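7,8-dihydro-6-hydroxymethylpterin pyrophosphokinase-dihydropteroate synthase (Plasmodium falciparum, PDB 6JWS) probably catalyses two successive steps of folate biosynthesis, pyrophosphorylation of 6-hydroxymethyl-7,8-dihydropterin by ATP and condensation of the product with 4-aminobenzoate to 7,8-dihydropteroate. Local coordinates at residues G437-P442 and T537-T542; M529-N534 and L578-K583; Q586-L591 and K609-H614; D482-N487 and L501-A506. The protein carries 1 engineered substitution. One frame throughout, in Å; residues are numbered along the deposited sequence.

Contact 1. Residues G437-P442 and T537-T542; sequences GPFVIP and TMDKLT. Engineered in segment 437-442: Gly437 (natural residue Ala). With PT1 (pteroic acid), chain I.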
# COMPACT_ATOMS: atom_id res chain seq x y z
N GLY B 437 17.44 17.61 17.53
CA GLY B 437 17.91 16.26 17.30
C GLY B 437 18.86 15.79 18.41
O GLY B 437 19.33 16.58 19.21
N PRO B 438 19.19 14.48 18.46
CA PRO B 438 19.93 13.92 19.59
C PRO B 438 21.29 14.58 19.78
O PRO B 438 22.06 14.73 18.83
CB PRO B 438 20.06 12.42 19.25
CG PRO B 438 19.87 12.35 17.75
CD PRO B 438 18.92 13.49 17.41
N PHE B 439 21.52 15.04 21.02
CA PHE B 439 22.80 15.42 21.59
C PHE B 439 23.37 16.70 20.97
O PHE B 439 24.56 16.98 21.11
CB PHE B 439 23.79 14.24 21.60
CG PHE B 439 23.32 12.99 22.31
CD1 PHE B 439 23.25 12.94 23.70
CD2 PHE B 439 22.98 11.85 21.59
CE1 PHE B 439 22.83 11.78 24.35
CE2 PHE B 439 22.56 10.70 22.24
CZ PHE B 439 22.48 10.67 23.62
N VAL B 440 22.51 17.49 20.30
CA VAL B 440 22.95 18.73 19.69
C VAL B 440 23.03 19.84 20.75
O VAL B 440 22.06 20.11 21.45
CB VAL B 440 22.09 19.16 18.48
CG1 VAL B 440 22.32 18.27 17.27
CG2 VAL B 440 20.62 19.30 18.82
N ILE B 441 24.22 20.44 20.86
CA ILE B 441 24.42 21.67 21.62
C ILE B 441 24.21 22.85 20.67
O ILE B 441 24.79 22.87 19.58
CB ILE B 441 25.80 21.69 22.32
CG1 ILE B 441 26.93 21.16 21.43
CG2 ILE B 441 25.74 20.95 23.65
CD1 ILE B 441 27.76 22.24 20.75
N PRO B 442 23.35 23.84 21.02
CA PRO B 442 23.12 25.00 20.16
C PRO B 442 24.33 25.93 20.13
O PRO B 442 25.20 25.85 21.00
CB PRO B 442 21.92 25.71 20.81
CG PRO B 442 22.01 25.32 22.27
CD PRO B 442 22.57 23.91 22.27
N THR B 537 18.50 14.11 27.13
CA THR B 537 17.89 13.16 28.05
C THR B 537 16.91 12.22 27.35
O THR B 537 16.64 11.14 27.87
CB THR B 537 17.21 13.83 29.26
OG1 THR B 537 16.15 14.64 28.77
CG2 THR B 537 18.17 14.63 30.12
N MET B 538 16.36 12.63 26.21
CA MET B 538 15.15 11.99 25.69
C MET B 538 15.35 10.51 25.39
O MET B 538 14.40 9.73 25.53
CB MET B 538 14.60 12.72 24.46
CG MET B 538 15.56 12.79 23.28
SD MET B 538 14.79 13.71 21.92
CE MET B 538 16.00 13.41 20.62
N ASP B 539 16.56 10.11 25.01
CA ASP B 539 16.81 8.73 24.59
C ASP B 539 16.66 7.76 25.76
O ASP B 539 16.59 6.55 25.56
CB ASP B 539 18.19 8.53 23.93
CG ASP B 539 18.34 9.09 22.51
OD1 ASP B 539 17.30 9.27 21.79
OD2 ASP B 539 19.52 9.35 22.13
N LYS B 540 16.63 8.27 26.98
CA LYS B 540 16.46 7.35 28.10
C LYS B 540 15.06 7.44 28.69
O LYS B 540 14.80 6.82 29.71
CB LYS B 540 17.53 7.57 29.18
CG LYS B 540 18.89 6.97 28.85
CD LYS B 540 20.04 7.63 29.58
CE LYS B 540 21.38 7.05 29.16
NZ LYS B 540 22.48 7.56 30.03
N LEU B 541 14.16 8.20 28.06
CA LEU B 541 12.85 8.44 28.66
C LEU B 541 11.80 7.62 27.92
O LEU B 541 10.81 8.16 27.42
CB LEU B 541 12.56 9.94 28.66
CG LEU B 541 13.57 10.80 29.42
CD1 LEU B 541 13.14 12.25 29.38
CD2 LEU B 541 13.73 10.29 30.86
N THR B 542 11.97 6.31 27.98
CA THR B 542 11.48 5.39 26.97
C THR B 542 10.46 4.39 27.52
O THR B 542 9.95 3.54 26.77
CB THR B 542 12.75 4.81 26.33
OG1 THR B 542 12.76 5.38 25.03
CG2 THR B 542 12.86 3.31 26.36
C2 PT1 I . 9.45 16.34 14.12
C3 PT1 I . 10.64 17.18 14.25
C5 PT1 I . 10.40 18.63 14.37
N6 PT1 I . 11.90 16.69 14.25
C7 PT1 I . 8.04 18.24 14.28
N9 PT1 I . 9.12 19.08 14.37
C10 PT1 I . 12.95 17.55 14.40
N11 PT1 I . 6.75 18.73 14.30
C12 PT1 I . 12.73 18.91 14.55
C21 PT1 I . 16.68 11.00 15.65
O22 PT1 I . 17.53 10.67 14.78
O1 PT1 I . 9.59 15.01 14.02
N4 PT1 I . 8.22 16.90 14.14
N8 PT1 I . 11.48 19.42 14.51
C13 PT1 I . 14.34 16.98 14.45
N14 PT1 I . 14.51 16.25 15.74
C15 PT1 I . 15.02 15.00 15.74
C16 PT1 I . 14.62 14.07 16.71
C17 PT1 I . 15.99 14.66 14.74
C18 PT1 I . 15.16 12.76 16.68
C19 PT1 I . 16.55 13.35 14.73
C20 PT1 I . 16.12 12.40 15.69
O23 PT1 I . 16.30 10.16 16.48
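Two loops of the TIM barrel, one following strand 428-432 and the other strand 525-529, meet beside the benzoate half of pteroic acid. The apolar part of the contact is thin. Met538 leaves the 3-10 turn 538-540 with CG in the crowded position between backbone N and carbonyl carbon (chi1 60°), and its extended chain brings CE to 4.0 Å from Pro438 N. The same methyl lies 4.3 Å from Pro438 CD and also approaches ligand C18.

Against the ligand itself, Pro438 CD comes within 3.5 Å of C20 in the aminobenzoate ring. Gly437, an engineered residue where the natural protein has alanine, places CA 3.5 Å from C15; it opens a type II turn that ends at Val440.

The third element is polar against aromatic: Asp539 OD2 approaches Phe439 CE2 obliquely at 3.3 Å, with carboxylate and ring planes 69° apart. No hydrogen bond joins the two segments. The strongest partner of Asp539 OD2 is Arg610, through a salt bridge from NH1, and Arg610 also binds the ligand carboxylate. Asp539 is thus a second-shell residue that would orient this guanidinium and partly balance its charge, while Pro438 and Gly437 pack on the aminobenzoate ring.

Contact 2. Residues M529-N534 and L578-K583; sequences MHKRGN and LGFAKK. With PT1 (pteroic acid), chain I; ACT (acetate ion), chain M.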
# COMPACT_ATOMS: atom_id res chain seq x y z
N MET B 529 3.29 18.38 19.04
CA MET B 529 4.09 17.17 18.98
C MET B 529 4.29 16.59 20.39
O MET B 529 4.41 17.35 21.35
CB MET B 529 5.45 17.46 18.34
CG MET B 529 6.17 16.22 17.86
SD MET B 529 7.93 16.54 17.56
CE MET B 529 8.55 16.36 19.24
N HIS B 530 4.35 15.26 20.49
CA HIS B 530 4.73 14.57 21.72
C HIS B 530 6.25 14.36 21.80
O HIS B 530 6.87 13.82 20.89
CB HIS B 530 4.08 13.18 21.79
CG HIS B 530 4.52 12.44 23.01
ND1 HIS B 530 5.62 11.60 23.02
CD2 HIS B 530 4.01 12.41 24.27
CE1 HIS B 530 5.79 11.09 24.22
NE2 HIS B 530 4.83 11.59 25.02
N LYS B 531 6.82 14.77 22.94
CA LYS B 531 8.18 14.38 23.33
C LYS B 531 8.22 14.25 24.86
O LYS B 531 7.24 14.57 25.54
CB LYS B 531 9.20 15.41 22.82
CG LYS B 531 9.10 16.81 23.41
CD LYS B 531 10.34 17.70 23.15
CE LYS B 531 10.53 18.85 24.12
NZ LYS B 531 10.01 18.61 25.50
N ARG B 532 9.33 13.71 25.37
CA ARG B 532 9.71 13.83 26.76
C ARG B 532 11.17 14.29 26.77
O ARG B 532 11.95 13.88 25.91
CB ARG B 532 9.62 12.47 27.47
CG ARG B 532 8.25 11.82 27.54
CD ARG B 532 8.42 10.39 28.04
NE ARG B 532 7.17 9.74 28.42
CZ ARG B 532 7.07 8.48 28.85
NH1 ARG B 532 8.16 7.73 28.91
NH2 ARG B 532 5.89 7.99 29.21
N GLY B 533 11.55 15.16 27.70
CA GLY B 533 12.97 15.46 27.90
C GLY B 533 13.52 16.47 26.88
O GLY B 533 12.78 17.22 26.25
N ASN B 534 14.85 16.49 26.75
CA ASN B 534 15.50 17.37 25.80
C ASN B 534 16.45 16.53 24.96
O ASN B 534 16.51 15.32 25.14
CB ASN B 534 16.25 18.50 26.53
CG ASN B 534 17.21 17.98 27.57
OD1 ASN B 534 17.99 17.05 27.31
ND2 ASN B 534 17.16 18.57 28.75
N LEU B 578 8.41 11.15 16.15
CA LEU B 578 9.31 10.02 15.95
C LEU B 578 10.71 10.38 16.43
O LEU B 578 11.20 11.49 16.18
CB LEU B 578 9.33 9.64 14.47
CG LEU B 578 7.99 9.16 13.90
CD1 LEU B 578 8.06 9.12 12.38
CD2 LEU B 578 7.60 7.80 14.46
N GLY B 579 11.36 9.42 17.12
CA GLY B 579 12.73 9.65 17.58
C GLY B 579 12.82 10.51 18.85
O GLY B 579 13.91 10.71 19.39
N PHE B 580 11.69 11.03 19.36
CA PHE B 580 11.76 11.89 20.54
C PHE B 580 11.29 11.12 21.77
O PHE B 580 10.09 10.98 22.02
CB PHE B 580 10.89 13.14 20.37
CG PHE B 580 11.37 14.25 19.45
CD1 PHE B 580 12.08 15.32 19.94
CD2 PHE B 580 10.94 14.30 18.12
CE1 PHE B 580 12.40 16.40 19.13
CE2 PHE B 580 11.30 15.36 17.29
CZ PHE B 580 12.00 16.42 17.81
N ALA B 581 12.27 10.62 22.54
CA ALA B 581 12.00 9.69 23.63
C ALA B 581 11.28 8.45 23.11
O ALA B 581 10.32 7.97 23.74
CB ALA B 581 11.24 10.34 24.77
N LYS B 582 11.75 7.91 21.98
CA LYS B 582 11.31 6.59 21.53
C LYS B 582 12.53 5.79 21.10
O LYS B 582 13.37 6.30 20.37
CB LYS B 582 10.29 6.70 20.39
CG LYS B 582 8.90 7.21 20.77
CD LYS B 582 8.71 8.68 20.47
CE LYS B 582 7.51 9.29 21.18
NZ LYS B 582 7.45 10.75 20.93
N LYS B 583 12.63 4.53 21.55
CA LYS B 583 13.56 3.58 20.95
C LYS B 583 13.15 3.36 19.49
O LYS B 583 12.00 3.63 19.11
CB LYS B 583 13.60 2.26 21.74
CG LYS B 583 14.08 2.37 23.19
CD LYS B 583 15.59 2.37 23.32
CE LYS B 583 16.12 2.44 24.75
NZ LYS B 583 16.63 3.79 25.09
C2 PT1 I . 9.45 16.34 14.12
C3 PT1 I . 10.64 17.18 14.25
C5 PT1 I . 10.40 18.63 14.37
N6 PT1 I . 11.90 16.69 14.25
C7 PT1 I . 8.04 18.24 14.28
N9 PT1 I . 9.12 19.08 14.37
C10 PT1 I . 12.95 17.55 14.40
N11 PT1 I . 6.75 18.73 14.30
C12 PT1 I . 12.73 18.91 14.55
C21 PT1 I . 16.68 11.00 15.65
O22 PT1 I . 17.53 10.67 14.78
O1 PT1 I . 9.59 15.01 14.02
N4 PT1 I . 8.22 16.90 14.14
N8 PT1 I . 11.48 19.42 14.51
C13 PT1 I . 14.34 16.98 14.45
N14 PT1 I . 14.51 16.25 15.74
C15 PT1 I . 15.02 15.00 15.74
C16 PT1 I . 14.62 14.07 16.71
C17 PT1 I . 15.99 14.66 14.74
C18 PT1 I . 15.16 12.76 16.68
C19 PT1 I . 16.55 13.35 14.73
C20 PT1 I . 16.12 12.40 15.69
O23 PT1 I . 16.30 10.16 16.48
C ACT M . 3.57 10.31 28.10
O ACT M . 4.66 10.82 27.70
OXT ACT M . 3.48 9.38 28.92
CH3 ACT M . 2.26 10.80 27.48
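Both segments are loops that follow neighbouring parallel strands of the TIM barrel, 525-529 and 572-575, and together they line the pteroate pocket. Gly579, at positive phi, passes its carbonyl O 3.6 Å from C18 of the ligand. Phe580 comes next and is sandwiched. One face of its ring receives Met529 CE, 3.4 Å from the centroid and 11° off the normal, a CH-pi contact within a Met-aromatic pair; the opposite face carries C16 of the aminobenzoate ring, offset toward the rim, and the pterin meets the ring's edge at C3. The nearest ligand atom is N14, 3.3 Å from Phe580 CZ. Met529 reaches over the ring because its chain bends at chi3 (83°), which also leaves SD beside pterin N4. Phe580 CB packs on Lys531 CB.

Ala581 sets its methyl against Arg532 CB. Lys582 bends at chi2 and then runs extended, so that four acceptors, His530 ND1 and the carbonyls of Phe580, Ile576 and Gly577, gather round its buried ammonium and must share three hydrogens. Beyond the imidazole, an acetate, probably from the crystallisation liquor, bridges His530 NE2 and Arg532. Lys582 NZ donates to His530 ND1 at 2.9 Å, lying only 2° out of the ring plane.

Contact 3. Residues Q586-L591 and K609-H614; sequences QSIKLL and KRFIAH. With PT1 (pteroic acid), chain I; ACT (acetate ion), chain N.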
# COMPACT_ATOMS: atom_id res chain seq x y z
N GLN B 586 10.17 1.52 18.90
CA GLN B 586 8.99 2.26 19.32
C GLN B 586 8.58 3.22 18.22
O GLN B 586 7.40 3.38 17.95
CB GLN B 586 9.18 2.98 20.66
CG GLN B 586 9.34 2.02 21.83
CD GLN B 586 9.71 2.70 23.12
OE1 GLN B 586 10.62 3.54 23.15
NE2 GLN B 586 9.05 2.32 24.22
N SER B 587 9.57 3.86 17.59
CA SER B 587 9.33 4.70 16.43
C SER B 587 8.60 3.88 15.36
O SER B 587 7.58 4.31 14.84
CB SER B 587 10.62 5.31 15.90
OG SER B 587 11.07 6.34 16.75
N ILE B 588 9.08 2.65 15.11
CA ILE B 588 8.46 1.78 14.12
C ILE B 588 7.03 1.44 14.55
O ILE B 588 6.10 1.45 13.74
CB ILE B 588 9.32 0.52 13.87
CG1 ILE B 588 10.55 0.88 13.04
CG2 ILE B 588 8.50 -0.54 13.16
CD1 ILE B 588 11.81 0.08 13.39
N LYS B 589 6.87 1.16 15.85
CA LYS B 589 5.57 0.75 16.33
C LYS B 589 4.56 1.87 16.17
O LYS B 589 3.42 1.61 15.81
CB LYS B 589 5.61 0.30 17.80
CG LYS B 589 4.28 -0.27 18.30
CD LYS B 589 4.49 -1.37 19.30
CE LYS B 589 3.27 -1.62 20.17
NZ LYS B 589 2.18 -2.25 19.38
N LEU B 590 4.99 3.12 16.42
CA LEU B 590 4.09 4.24 16.22
C LEU B 590 3.63 4.30 14.76
O LEU B 590 2.46 4.57 14.52
CB LEU B 590 4.78 5.54 16.66
CG LEU B 590 4.92 5.72 18.17
CD1 LEU B 590 5.90 6.82 18.50
CD2 LEU B 590 3.57 5.97 18.84
N LEU B 591 4.55 4.08 13.81
CA LEU B 591 4.24 4.03 12.38
C LEU B 591 3.29 2.86 12.08
O LEU B 591 2.32 3.05 11.35
CB LEU B 591 5.53 3.91 11.55
CG LEU B 591 6.39 5.18 11.47
CD1 LEU B 591 7.72 4.86 10.80
CD2 LEU B 591 5.67 6.25 10.67
N LYS B 609 16.24 10.19 10.36
CA LYS B 609 16.35 9.86 11.78
C LYS B 609 17.00 8.49 11.94
O LYS B 609 16.93 7.65 11.04
CB LYS B 609 14.98 9.93 12.46
CG LYS B 609 14.36 11.32 12.48
CD LYS B 609 13.15 11.53 13.36
CE LYS B 609 12.92 13.03 13.51
NZ LYS B 609 11.62 13.36 14.14
N ARG B 610 17.56 8.26 13.13
CA ARG B 610 18.32 7.07 13.44
C ARG B 610 17.49 5.80 13.26
O ARG B 610 18.03 4.78 12.87
CB ARG B 610 18.84 7.14 14.88
CG ARG B 610 20.00 8.10 15.11
CD ARG B 610 20.12 8.35 16.61
NE ARG B 610 18.94 8.94 17.24
CZ ARG B 610 18.73 9.09 18.56
NH1 ARG B 610 19.63 8.67 19.44
NH2 ARG B 610 17.60 9.64 18.99
N PHE B 611 16.18 5.83 13.56
CA PHE B 611 15.41 4.60 13.48
C PHE B 611 15.37 4.05 12.05
O PHE B 611 15.14 2.85 11.88
CB PHE B 611 14.00 4.77 14.06
CG PHE B 611 13.00 5.45 13.18
CD1 PHE B 611 12.90 6.84 13.16
CD2 PHE B 611 12.16 4.72 12.36
CE1 PHE B 611 11.97 7.47 12.33
CE2 PHE B 611 11.23 5.35 11.54
CZ PHE B 611 11.12 6.73 11.54
N ILE B 612 15.57 4.90 11.02
CA ILE B 612 15.59 4.39 9.66
C ILE B 612 16.77 3.42 9.46
O ILE B 612 16.58 2.32 8.95
CB ILE B 612 15.63 5.52 8.61
CG1 ILE B 612 14.46 6.50 8.77
CG2 ILE B 612 15.68 4.90 7.22
CD1 ILE B 612 14.46 7.64 7.78
N ALA B 613 17.98 3.83 9.88
CA ALA B 613 19.19 3.01 9.78
C ALA B 613 19.01 1.69 10.50
O ALA B 613 19.56 0.68 10.08
CB ALA B 613 20.39 3.74 10.32
N HIS B 614 18.20 1.67 11.56
CA HIS B 614 18.01 0.49 12.37
C HIS B 614 17.19 -0.54 11.61
O HIS B 614 17.08 -1.70 12.03
CB HIS B 614 17.31 0.93 13.66
CG HIS B 614 16.81 -0.15 14.56
ND1 HIS B 614 17.58 -0.65 15.60
CD2 HIS B 614 15.61 -0.77 14.63
CE1 HIS B 614 16.88 -1.56 16.27
NE2 HIS B 614 15.67 -1.66 15.68
C2 PT1 I . 9.45 16.34 14.12
C3 PT1 I . 10.64 17.18 14.25
C5 PT1 I . 10.40 18.63 14.37
N6 PT1 I . 11.90 16.69 14.25
C7 PT1 I . 8.04 18.24 14.28
N9 PT1 I . 9.12 19.08 14.37
C10 PT1 I . 12.95 17.55 14.40
N11 PT1 I . 6.75 18.73 14.30
C12 PT1 I . 12.73 18.91 14.55
C21 PT1 I . 16.68 11.00 15.65
O22 PT1 I . 17.53 10.67 14.78
O1 PT1 I . 9.59 15.01 14.02
N4 PT1 I . 8.22 16.90 14.14
N8 PT1 I . 11.48 19.42 14.51
C13 PT1 I . 14.34 16.98 14.45
N14 PT1 I . 14.51 16.25 15.74
C15 PT1 I . 15.02 15.00 15.74
C16 PT1 I . 14.62 14.07 16.71
C17 PT1 I . 15.99 14.66 14.74
C18 PT1 I . 15.16 12.76 16.68
C19 PT1 I . 16.55 13.35 14.73
C20 PT1 I . 16.12 12.40 15.69
O23 PT1 I . 16.30 10.16 16.48
C ACT N . 7.16 -0.47 23.87
O ACT N . 6.65 0.38 24.62
OXT ACT N . 6.57 -0.96 22.89
CH3 ACT N . 8.60 -0.95 24.17
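Helix 584-592 contributes residues 586-591 as regular helix, whereas 609-614 holds a short, weakly bonded helix of about residues 610-613. The two backbones come closest at Ser587 and Phe611, whose CA atoms are 6.8 Å apart. Both elements belong to the TIM barrel, the second following strand 603-604, and side-chain packing joins them without a hydrogen bond.

Phe611 carries the contact. Its CG takes the crowded position between backbone N and carbonyl carbon (chi1 79°), turning the ring toward the longer helix. Ser587 CB sits over one face in a CH-pi contact, 3.9 Å from the centroid, while Ser587 OG is engaged by Gly579 N. Leu591 CD1 approaches Phe611 CE2 obliquely at 3.6 Å. Farther out, Ile588 CD1 meets the edge of the His614 ring, and Ile588 also packs on Lys702 of the second subunit.

Just ahead of Phe611, two residues grip the ligand. Lys609 lays an extended chain along the aminobenzoate ring and donates from NZ to pterin O1 at 2.6 Å. Arg610 takes the carboxylate: its backbone N donates to O22 at 2.9 Å, and the guanidinium, bent round at chi3 (-60°), meets O23 edge-on, donating from both NE and NH2, the latter 2.9 Å from O23.

Contact 4. Residues D482-N487 and L501-A506; sequences DTINYN and LNDISA. With PT1 (pteroic acid), chain I.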
# COMPACT_ATOMS: atom_id res chain seq x y z
N ASP B 482 9.39 26.30 13.53
CA ASP B 482 9.68 25.32 14.55
C ASP B 482 10.24 26.06 15.76
O ASP B 482 11.46 26.25 15.88
CB ASP B 482 10.69 24.30 14.00
CG ASP B 482 10.99 23.10 14.90
OD1 ASP B 482 10.68 23.15 16.11
OD2 ASP B 482 11.53 22.10 14.37
N THR B 483 9.34 26.48 16.65
CA THR B 483 9.74 27.17 17.87
C THR B 483 8.83 26.76 19.04
O THR B 483 7.68 26.37 18.84
CB THR B 483 9.75 28.70 17.67
OG1 THR B 483 10.39 29.24 18.82
CG2 THR B 483 8.39 29.34 17.51
N ILE B 484 9.35 26.92 20.27
CA ILE B 484 8.54 26.80 21.48
C ILE B 484 8.52 28.17 22.17
O ILE B 484 8.00 28.30 23.29
CB ILE B 484 9.12 25.73 22.42
CG1 ILE B 484 10.52 26.11 22.93
CG2 ILE B 484 9.10 24.35 21.76
CD1 ILE B 484 11.13 25.09 23.87
N ASN B 485 9.08 29.17 21.48
CA ASN B 485 9.40 30.41 22.15
C ASN B 485 8.39 31.50 21.81
O ASN B 485 8.27 31.94 20.68
CB ASN B 485 10.87 30.82 21.97
CG ASN B 485 11.22 32.02 22.81
OD1 ASN B 485 10.99 33.16 22.39
ND2 ASN B 485 11.72 31.78 24.01
N TYR B 486 7.67 31.93 22.85
CA TYR B 486 6.70 33.01 22.75
C TYR B 486 7.26 34.24 22.01
O TYR B 486 6.63 34.72 21.07
CB TYR B 486 6.24 33.38 24.16
CG TYR B 486 5.21 34.48 24.17
CD1 TYR B 486 5.59 35.82 24.14
CD2 TYR B 486 3.87 34.18 24.23
CE1 TYR B 486 4.65 36.83 24.15
CE2 TYR B 486 2.91 35.18 24.26
CZ TYR B 486 3.31 36.50 24.20
OH TYR B 486 2.36 37.49 24.23
N ASN B 487 8.41 34.76 22.45
CA ASN B 487 8.93 36.02 21.90
C ASN B 487 9.23 35.88 20.41
O ASN B 487 8.92 36.77 19.63
CB ASN B 487 10.10 36.58 22.71
CG ASN B 487 9.61 37.29 23.95
OD1 ASN B 487 8.49 37.77 23.99
ND2 ASN B 487 10.43 37.35 24.99
N LEU B 501 2.46 27.69 13.69
CA LEU B 501 3.34 27.34 14.80
C LEU B 501 3.58 25.83 14.80
O LEU B 501 2.65 25.02 14.85
CB LEU B 501 2.74 27.84 16.13
CG LEU B 501 3.45 27.37 17.41
CD1 LEU B 501 4.88 27.91 17.49
CD2 LEU B 501 2.68 27.82 18.65
N ASN B 502 4.85 25.44 14.78
CA ASN B 502 5.26 24.06 14.98
C ASN B 502 5.92 23.95 16.35
O ASN B 502 7.10 24.28 16.50
CB ASN B 502 6.21 23.63 13.86
CG ASN B 502 6.78 22.25 14.08
OD1 ASN B 502 6.22 21.49 14.87
ND2 ASN B 502 7.89 21.93 13.43
N ASP B 503 5.16 23.49 17.36
CA ASP B 503 5.60 23.53 18.75
C ASP B 503 5.87 22.11 19.25
O ASP B 503 4.95 21.36 19.58
CB ASP B 503 4.58 24.29 19.60
CG ASP B 503 5.04 24.60 21.03
OD1 ASP B 503 5.65 23.70 21.70
OD2 ASP B 503 4.82 25.76 21.46
N ILE B 504 7.16 21.74 19.30
CA ILE B 504 7.54 20.38 19.67
C ILE B 504 7.26 20.09 21.15
O ILE B 504 7.37 18.94 21.56
CB ILE B 504 8.99 20.06 19.26
CG1 ILE B 504 10.02 20.91 20.02
CG2 ILE B 504 9.16 20.14 17.74
CD1 ILE B 504 11.45 20.37 19.95
N SER B 505 6.88 21.09 21.94
CA SER B 505 6.47 20.85 23.32
C SER B 505 4.94 20.70 23.45
O SER B 505 4.41 20.60 24.55
CB SER B 505 7.03 21.90 24.29
OG SER B 505 6.30 23.14 24.24
N ALA B 506 4.23 20.74 22.32
CA ALA B 506 2.78 20.81 22.27
C ALA B 506 2.28 21.98 23.13
O ALA B 506 1.23 21.89 23.78
CB ALA B 506 2.14 19.49 22.65
C2 PT1 I . 9.45 16.34 14.12
C3 PT1 I . 10.64 17.18 14.25
C5 PT1 I . 10.40 18.63 14.37
N6 PT1 I . 11.90 16.69 14.25
C7 PT1 I . 8.04 18.24 14.28
N9 PT1 I . 9.12 19.08 14.37
C10 PT1 I . 12.95 17.55 14.40
N11 PT1 I . 6.75 18.73 14.30
C12 PT1 I . 12.73 18.91 14.55
C21 PT1 I . 16.68 11.00 15.65
O22 PT1 I . 17.53 10.67 14.78
O1 PT1 I . 9.59 15.01 14.02
N4 PT1 I . 8.22 16.90 14.14
N8 PT1 I . 11.48 19.42 14.51
C13 PT1 I . 14.34 16.98 14.45
N14 PT1 I . 14.51 16.25 15.74
C15 PT1 I . 15.02 15.00 15.74
C16 PT1 I . 14.62 14.07 16.71
C17 PT1 I . 15.99 14.66 14.74
C18 PT1 I . 15.16 12.76 16.68
C19 PT1 I . 16.55 13.35 14.73
C20 PT1 I . 16.12 12.40 15.69
O23 PT1 I . 16.30 10.16 16.48
O HOH W 1 9.13 23.74 18.19
O HOH W 2 5.63 26.58 24.10
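A beta-alpha-beta unit of the TIM barrel, strand 478-482, helix 486-494 and strand 500-503, brings together the ends of two neighbouring parallel strands at the pterin pocket. Asp482 pairs with Asn502 in a parallel bridge. Just past the bridge, Thr483 N gives Asn502 O only a weak bond, at 3.1 Å and 130°, and the CA-H of Asp503 faces Thr483 O. A water bridges the two segments, donating to Asp482 OD1 and Asn502 O and accepting from Ile504 N.

The side chains of Asp482 and Asn502, each with CG anti to backbone N, lie side by side and point the same way. Asn502 grips the pterin edge with both ends of its amide: OD1 accepts from N11 at 2.9 Å, and ND2 donates to N9 at 3.2 Å and 167°. Asp482 OD2 reaches within 2.7 Å of pterin N8, while Ile504 CG2 packs on N9.

Next to the pocket, Asp503 OD1 closes an Asx turn, accepting from Ser505 N through its anti lone pair and from Ser505 OG at 2.7 Å through its syn one. Ile484 CG2 rests against this carboxylate oxygen. The Asn502 amide thus reads an exocyclic amine and the adjacent ring nitrogen together, a two-point match that would fix the pterin's rotation in the pocket.

All four contacts touch pteroic acid and together trace its length. Contact 4 holds the pterin end and contact 3 spans both ends of the ligand; their centres are 24 Å apart and they do not touch. Contacts 1 and 2, with centres 8 Å apart, lie between, sharing the loop after strand 525-529, where Leu541 O is 3.1 Å from Arg532 NH1. Besides the Asp539-Arg610 salt bridge, contact 1 is tied to contact 3 by a probable hydrogen bond from Gln586 NE2 to Thr542 O at 3.0 Å. Contacts 2 and 3 join where Leu578 O lies 2.8 Å from Lys609 NZ. Contact 2 meets contact 4 by packing, Lys531 CG on Ile504 O at 3.3 Å.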